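Putative exported protein (Bordetella pertussis, PDB 2DVZ) probably serves as the periplasmic solute receptor of a tripartite tricarboxylate-type transporter, capturing glutamate between its lobes for uptake. Local coordinates at residues Y16-I21 and D75-S80; P240-L245 and K293-Q298. All coordinates share one frame; numbering follows the deposited sequence.

Contact 1: Y16-I21 and D75-S80; sequences YPSKAI and DGYTLS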
loop_
_atom_site.group_PDB
_atom_site.type_symbol
_atom_site.label_atom_id
_atom_site.label_comp_id
_atom_site.label_asym_id
_atom_site.label_seq_id
_atom_site.Cartn_x
_atom_site.Cartn_y
_atom_site.Cartn_z
ATOM N N TYR A 16 7.907 -28.564 -6.480
ATOM C CA TYR A 16 7.465 -27.356 -5.788
ATOM C C TYR A 16 5.911 -27.264 -5.761
ATOM O O TYR A 16 5.264 -27.525 -6.775
ATOM C CB TYR A 16 8.089 -26.140 -6.472
ATOM C CG TYR A 16 7.710 -24.847 -5.815
ATOM C CD1 TYR A 16 8.476 -24.341 -4.759
ATOM C CD2 TYR A 16 6.563 -24.153 -6.203
ATOM C CE1 TYR A 16 8.136 -23.207 -4.104
ATOM C CE2 TYR A 16 6.204 -22.962 -5.536
ATOM C CZ TYR A 16 7.009 -22.502 -4.490
ATOM O OH TYR A 16 6.720 -21.339 -3.820
ATOM N N PRO A 17 5.311 -26.945 -4.593
ATOM C CA PRO A 17 5.928 -26.809 -3.272
ATOM C C PRO A 17 5.786 -28.117 -2.480
ATOM O O PRO A 17 4.762 -28.762 -2.593
ATOM C CB PRO A 17 5.122 -25.681 -2.623
ATOM C CG PRO A 17 3.794 -25.590 -3.452
ATOM C CD PRO A 17 3.875 -26.638 -4.543
ATOM N N SER A 18 6.797 -28.475 -1.679
ATOM C CA SER A 18 6.834 -29.749 -0.957
ATOM C C SER A 18 6.767 -29.482 0.540
ATOM O O SER A 18 6.577 -30.396 1.371
ATOM C CB SER A 18 8.091 -30.553 -1.358
ATOM O OG SER A 18 9.295 -29.837 -1.063
ATOM N N LYS A 19 6.860 -28.199 0.874
ATOM C CA LYS A 19 6.755 -27.727 2.244
ATOM C C LYS A 19 6.105 -26.299 2.298
ATOM O O LYS A 19 5.839 -25.687 1.260
ATOM C CB LYS A 19 8.159 -27.734 2.856
ATOM C CG LYS A 19 9.083 -26.721 2.258
ATOM C CD LYS A 19 10.493 -26.855 2.738
ATOM C CE LYS A 19 11.291 -25.705 2.221
ATOM N NZ LYS A 19 12.772 -25.869 2.275
ATOM N N ALA A 20 5.867 -25.800 3.514
ATOM C CA ALA A 20 5.393 -24.437 3.773
ATOM C C ALA A 20 6.207 -23.348 3.085
ATOM O O ALA A 20 7.447 -23.417 2.999
ATOM C CB ALA A 20 5.344 -24.146 5.288
ATOM N N ILE A 21 5.478 -22.327 2.628
ATOM C CA ILE A 21 6.069 -21.147 2.013
ATOM C C ILE A 21 5.899 -19.980 2.988
ATOM O O ILE A 21 4.806 -19.749 3.484
ATOM C CB ILE A 21 5.380 -20.820 0.675
ATOM C CG1 ILE A 21 5.483 -21.997 -0.292
ATOM C CG2 ILE A 21 5.940 -19.556 0.070
ATOM C CD1 ILE A 21 4.259 -22.190 -1.119
ATOM N N ASP A 75 14.705 -20.237 -3.634
ATOM C CA ASP A 75 14.082 -21.526 -3.865
ATOM C C ASP A 75 12.551 -21.506 -4.027
ATOM O O ASP A 75 11.969 -22.528 -4.364
ATOM C CB ASP A 75 14.501 -22.517 -2.764
ATOM C CG ASP A 75 14.184 -22.019 -1.378
ATOM O OD1 ASP A 75 13.539 -20.971 -1.232
ATOM O OD2 ASP A 75 14.556 -22.699 -0.400
ATOM N N GLY A 76 11.920 -20.352 -3.786
ATOM C CA GLY A 76 10.474 -20.191 -3.790
ATOM C C GLY A 76 9.758 -20.402 -2.456
ATOM O O GLY A 76 8.532 -20.282 -2.402
ATOM N N TYR A 77 10.491 -20.737 -1.388
ATOM C CA TYR A 77 9.887 -20.954 -0.074
ATOM C C TYR A 77 10.034 -19.748 0.874
ATOM O O TYR A 77 9.606 -19.793 2.031
ATOM C CB TYR A 77 10.477 -22.217 0.555
ATOM C CG TYR A 77 10.133 -23.455 -0.233
ATOM C CD1 TYR A 77 8.852 -23.987 -0.181
ATOM C CD2 TYR A 77 11.081 -24.068 -1.061
ATOM C CE1 TYR A 77 8.517 -25.081 -0.900
ATOM C CE2 TYR A 77 10.759 -25.192 -1.803
ATOM C CZ TYR A 77 9.473 -25.702 -1.711
ATOM O OH TYR A 77 9.112 -26.823 -2.442
ATOM N N THR A 78 10.643 -18.671 0.395
ATOM C CA THR A 78 10.558 -17.409 1.106
ATOM C C THR A 78 10.173 -16.346 0.104
ATOM O O THR A 78 10.957 -15.981 -0.775
ATOM C CB THR A 78 11.876 -17.040 1.822
ATOM O OG1 THR A 78 12.314 -18.145 2.662
ATOM C CG2 THR A 78 11.697 -15.769 2.625
ATOM N N LEU A 79 8.953 -15.850 0.242
ATOM C CA LEU A 79 8.410 -14.864 -0.689
ATOM C C LEU A 79 8.069 -13.606 0.086
ATOM O O LEU A 79 8.183 -13.573 1.312
ATOM C CB LEU A 79 7.149 -15.438 -1.371
ATOM C CG LEU A 79 7.320 -16.804 -2.051
ATOM C CD1 LEU A 79 5.984 -17.241 -2.500
ATOM C CD2 LEU A 79 8.232 -16.756 -3.232
ATOM N N SER A 80 7.659 -12.567 -0.622
ATOM C CA SER A 80 7.334 -11.304 0.023
ATOM C C SER A 80 6.256 -10.560 -0.760
ATOM O O SER A 80 5.951 -10.916 -1.914
ATOM C CB SER A 80 8.594 -10.430 0.250
ATOM O OG SER A 80 9.147 -9.966 -0.981
HETATM O O HOH W 1 13.891 -23.428 2.136
#

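Contact 2: P240-L245 and K293-Q298; sequences PVWYGL and KEIKEQ. With GLU (glutamic acid), chain G.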
loop_
_atom_site.group_PDB
_atom_site.type_symbol
_atom_site.label_atom_id
_atom_site.label_comp_id
_atom_site.label_asym_id
_atom_site.label_seq_id
_atom_site.Cartn_x
_atom_site.Cartn_y
_atom_site.Cartn_z
ATOM N N PRO A 240 -3.597 5.545 -7.401
ATOM C CA PRO A 240 -3.678 4.383 -6.519
ATOM C C PRO A 240 -2.346 3.647 -6.362
ATOM O O PRO A 240 -1.327 4.003 -6.984
ATOM C CB PRO A 240 -4.698 3.496 -7.210
ATOM C CG PRO A 240 -4.739 3.960 -8.648
ATOM C CD PRO A 240 -4.208 5.329 -8.724
ATOM N N VAL A 241 -2.381 2.622 -5.523
ATOM C CA VAL A 241 -1.250 1.723 -5.306
ATOM C C VAL A 241 -1.644 0.285 -5.740
ATOM O O VAL A 241 -2.635 0.090 -6.487
ATOM C CB VAL A 241 -0.740 1.809 -3.828
ATOM C CG1 VAL A 241 -0.285 3.209 -3.517
ATOM C CG2 VAL A 241 -1.783 1.303 -2.799
ATOM N N TRP A 242 -0.868 -0.700 -5.293
ATOM C CA TRP A 242 -1.095 -2.105 -5.608
ATOM C C TRP A 242 -0.307 -2.972 -4.638
ATOM O O TRP A 242 0.589 -2.477 -3.931
ATOM C CB TRP A 242 -0.780 -2.493 -7.085
ATOM C CG TRP A 242 0.492 -1.887 -7.746
ATOM C CD1 TRP A 242 0.512 -1.130 -8.865
ATOM C CD2 TRP A 242 1.874 -2.019 -7.323
ATOM N NE1 TRP A 242 1.797 -0.782 -9.185
ATOM C CE2 TRP A 242 2.661 -1.328 -8.271
ATOM C CE3 TRP A 242 2.517 -2.669 -6.249
ATOM C CZ2 TRP A 242 4.079 -1.203 -8.161
ATOM C CZ3 TRP A 242 3.951 -2.546 -6.124
ATOM C CH2 TRP A 242 4.703 -1.817 -7.094
ATOM N N TYR A 243 -0.696 -4.244 -4.591
ATOM C CA TYR A 243 -0.054 -5.272 -3.785
ATOM C C TYR A 243 0.213 -6.505 -4.640
ATOM O O TYR A 243 -0.658 -6.951 -5.357
ATOM C CB TYR A 243 -0.936 -5.627 -2.560
ATOM C CG TYR A 243 -1.088 -4.398 -1.708
ATOM C CD1 TYR A 243 -0.131 -4.097 -0.718
ATOM C CD2 TYR A 243 -2.137 -3.482 -1.944
ATOM C CE1 TYR A 243 -0.226 -2.925 0.035
ATOM C CE2 TYR A 243 -2.260 -2.320 -1.173
ATOM C CZ TYR A 243 -1.297 -2.035 -0.203
ATOM O OH TYR A 243 -1.399 -0.877 0.537
ATOM N N GLY A 244 1.417 -7.056 -4.554
ATOM C CA GLY A 244 1.747 -8.222 -5.353
ATOM C C GLY A 244 2.742 -9.160 -4.701
ATOM O O GLY A 244 3.156 -8.958 -3.556
ATOM N N LEU A 245 3.141 -10.183 -5.455
ATOM C CA LEU A 245 3.939 -11.248 -4.918
ATOM C C LEU A 245 5.322 -11.221 -5.573
ATOM O O LEU A 245 5.441 -11.068 -6.770
ATOM C CB LEU A 245 3.222 -12.593 -5.095
ATOM C CG LEU A 245 3.808 -13.797 -4.335
ATOM C CD1 LEU A 245 3.822 -13.673 -2.769
ATOM C CD2 LEU A 245 3.062 -15.016 -4.743
ATOM N N LYS A 293 6.612 -4.052 -15.107
ATOM C CA LYS A 293 6.371 -2.787 -15.801
ATOM C C LYS A 293 5.672 -1.761 -14.858
ATOM O O LYS A 293 6.027 -0.588 -14.831
ATOM C CB LYS A 293 5.597 -3.023 -17.101
ATOM C CG LYS A 293 5.206 -1.702 -17.780
ATOM C CD LYS A 293 4.531 -1.836 -19.138
ATOM C CE LYS A 293 4.304 -0.423 -19.728
ATOM N NZ LYS A 293 3.488 -0.456 -21.013
ATOM N N GLU A 294 4.712 -2.228 -14.077
ATOM C CA GLU A 294 4.069 -1.447 -13.027
ATOM C C GLU A 294 5.062 -1.003 -11.973
ATOM O O GLU A 294 5.071 0.170 -11.594
ATOM C CB GLU A 294 2.922 -2.253 -12.382
ATOM C CG GLU A 294 1.756 -2.468 -13.377
ATOM C CD GLU A 294 0.722 -3.453 -12.925
ATOM O OE1 GLU A 294 1.010 -4.402 -12.152
ATOM O OE2 GLU A 294 -0.419 -3.270 -13.379
ATOM N N ILE A 295 5.930 -1.930 -11.551
ATOM C CA ILE A 295 6.956 -1.640 -10.568
ATOM C C ILE A 295 7.856 -0.523 -11.020
ATOM O O ILE A 295 8.121 0.405 -10.234
ATOM C CB ILE A 295 7.799 -2.909 -10.168
ATOM C CG1 ILE A 295 6.945 -3.841 -9.295
ATOM C CG2 ILE A 295 9.114 -2.485 -9.464
ATOM C CD1 ILE A 295 7.418 -5.265 -9.243
ATOM N N LYS A 296 8.332 -0.622 -12.269
ATOM C CA LYS A 296 9.195 0.380 -12.919
ATOM C C LYS A 296 8.484 1.730 -13.068
ATOM O O LYS A 296 9.062 2.793 -12.788
ATOM C CB LYS A 296 9.617 -0.141 -14.290
ATOM C CG LYS A 296 10.505 0.776 -15.101
ATOM C CD LYS A 296 11.912 0.878 -14.462
ATOM C CE LYS A 296 12.857 1.845 -15.218
ATOM N NZ LYS A 296 12.387 2.063 -16.634
ATOM N N GLU A 297 7.224 1.694 -13.492
ATOM C CA GLU A 297 6.400 2.912 -13.505
ATOM C C GLU A 297 6.383 3.600 -12.158
ATOM O O GLU A 297 6.675 4.777 -12.087
ATOM C CB GLU A 297 4.984 2.628 -13.960
ATOM C CG GLU A 297 4.912 2.453 -15.443
ATOM C CD GLU A 297 3.622 1.781 -15.910
ATOM O OE1 GLU A 297 2.821 1.268 -15.066
ATOM O OE2 GLU A 297 3.429 1.778 -17.153
ATOM N N GLN A 298 6.068 2.879 -11.090
ATOM C CA GLN A 298 5.997 3.528 -9.795
ATOM C C GLN A 298 7.378 4.033 -9.365
ATOM O O GLN A 298 7.494 5.121 -8.866
ATOM C CB GLN A 298 5.384 2.614 -8.723
ATOM C CG GLN A 298 3.911 2.252 -8.946
ATOM C CD GLN A 298 2.937 3.437 -8.869
ATOM O OE1 GLN A 298 3.169 4.427 -8.181
ATOM N NE2 GLN A 298 1.826 3.301 -9.540
HETATM N N GLU G . 2.086 2.066 3.046
HETATM C CA GLU G . 2.121 0.667 2.581
HETATM C C GLU G . 2.010 0.565 1.069
HETATM O O GLU G . 1.074 0.020 0.476
HETATM C CB GLU G . 1.092 -0.179 3.326
HETATM C CG GLU G . 1.091 0.106 4.839
HETATM C CD GLU G . 0.693 -1.068 5.684
HETATM O OE1 GLU G . 0.436 -2.133 5.085
HETATM O OE2 GLU G . 0.662 -0.945 6.960
HETATM O OXT GLU G . 2.946 1.011 0.385
HETATM O O HOH W 2 1.156 5.241 -5.869
HETATM O O HOH W 3 -0.642 4.712 -9.488
HETATM O O HOH W 4 1.757 0.999 -11.509
#

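Contact 1: Y16-I21 and D75-S80
Leading into the first strand of this periplasmic-binding-protein fold, and including its first residue Ile21, residues 16-21 wrap round the turn that opens strand 78-82, the parallel neighbour of strand 21-25. Tyr77 is the centre of the contact: its CG stands anti to the carbonyl carbon (chi1 -64°), which sends the ring into the bend formed by Tyr16 to Ala20.

Two firm hydrogen bonds cross the contact. At the tip of the ring, Tyr77 OH accepts from the backbone N of Ser18 at 2.9 Å, the nitrogen lying near the plane of the ring, at its edge. The Tyr16 hydroxyl donates to the carbonyl O of Gly76, approaching from above the carbonyl plane. Within 75-80, an Asx turn in which Asp75 OD1 accepts from Tyr77 N at 3.1 Å fixes the backbone that carries the ring.

Both faces of the Tyr77 ring are covered. The extended Lys19 chain crosses one face obliquely and makes a CH-pi contact, with CE 3.7 Å from the ring centroid; NZ, farther off-centre, adds a cation-pi component. Tyr16 covers the opposite face obliquely with CD1 and CE1, the two ring planes 49° apart. The cis peptide bond between Tyr16 and Pro17 folds the proline back, so that Pro17 CB sits over the centre of the Tyr16 ring.

Deeper in, Ile21 CG2 packs tightly on Leu79 CD1, and helix 253-267 touches both Tyr16 and Leu79 through Leu259. Opposite charges meet indirectly at the outer side: Lys19 NZ donates to a water at 2.7 Å, and that water donates in turn to Asp75 OD2, likewise at 2.7 Å.

Contact 2: P240-L245 and K293-Q298
Trp242, on strand 241-248, spans the gap to helix 288-307, whose local axis passes 10.6 Å from that of the strand. Its CB points toward the helix, and CG takes the crowded position between the backbone N and the carbonyl carbon (chi1 41°), from which the indole extends to the turn of helix formed by Glu294, Ile295 and Gln298.

The pyrrole nitrogen comes first: NE1 lies 3.7 Å from Glu294 CB and donates in the ring plane to a water at 2.9 Å. Farther along the six-membered ring, CZ2 meets Gln298 CG at 3.5 Å, and at the far end CH2 rests against Ile295 CG1. Phe291, one turn earlier on the same helix, adds an edge-to-face contact with the indole. The Glu294 carboxylate turns elsewhere, with OE1 bound by Asn286 and Asn111.

Gln298 bends at chi2 (-65°), so that its amide stands almost perpendicular to the indole. From there NE2 donates to two waters, one shared with Trp242 NE1 and the other, at 2.8 Å, held also by the carbonyl O of Pro240.

The following residue, Tyr243, faces the other side of the strand, where its hydroxyl makes a weak hydrogen bond of 2.6 Å to O of the bound glutamate. The strand is thus joined to the helix by apolar contacts of the indole and by water-mediated polar links, while Tyr243 contributes that one weak bond to the alpha-carboxylate, alongside the ligand bonds of Thr33, Ser85, Ser149 and Ser178.

How the contacts relate
The two contacts come one after the other along the chain, both segments of contact 1 preceding both of contact 2, and their centres lie about 22 Å apart. One mixed sheet joins them: strand 78-82 of contact 1 runs antiparallel beside strand 241-248 of contact 2. They touch directly there, Leu245 CD1 packing on Leu79 CB and on the carbonyl O of Ser80. Contact 1 lies toward the periphery of the chain, about 23 Å from its centre, whereas contact 2 is nearer the middle and includes Tyr243 of the glutamate pocket. The shared sheet therefore connects the N-terminal entry into the fold with the ligand-binding region.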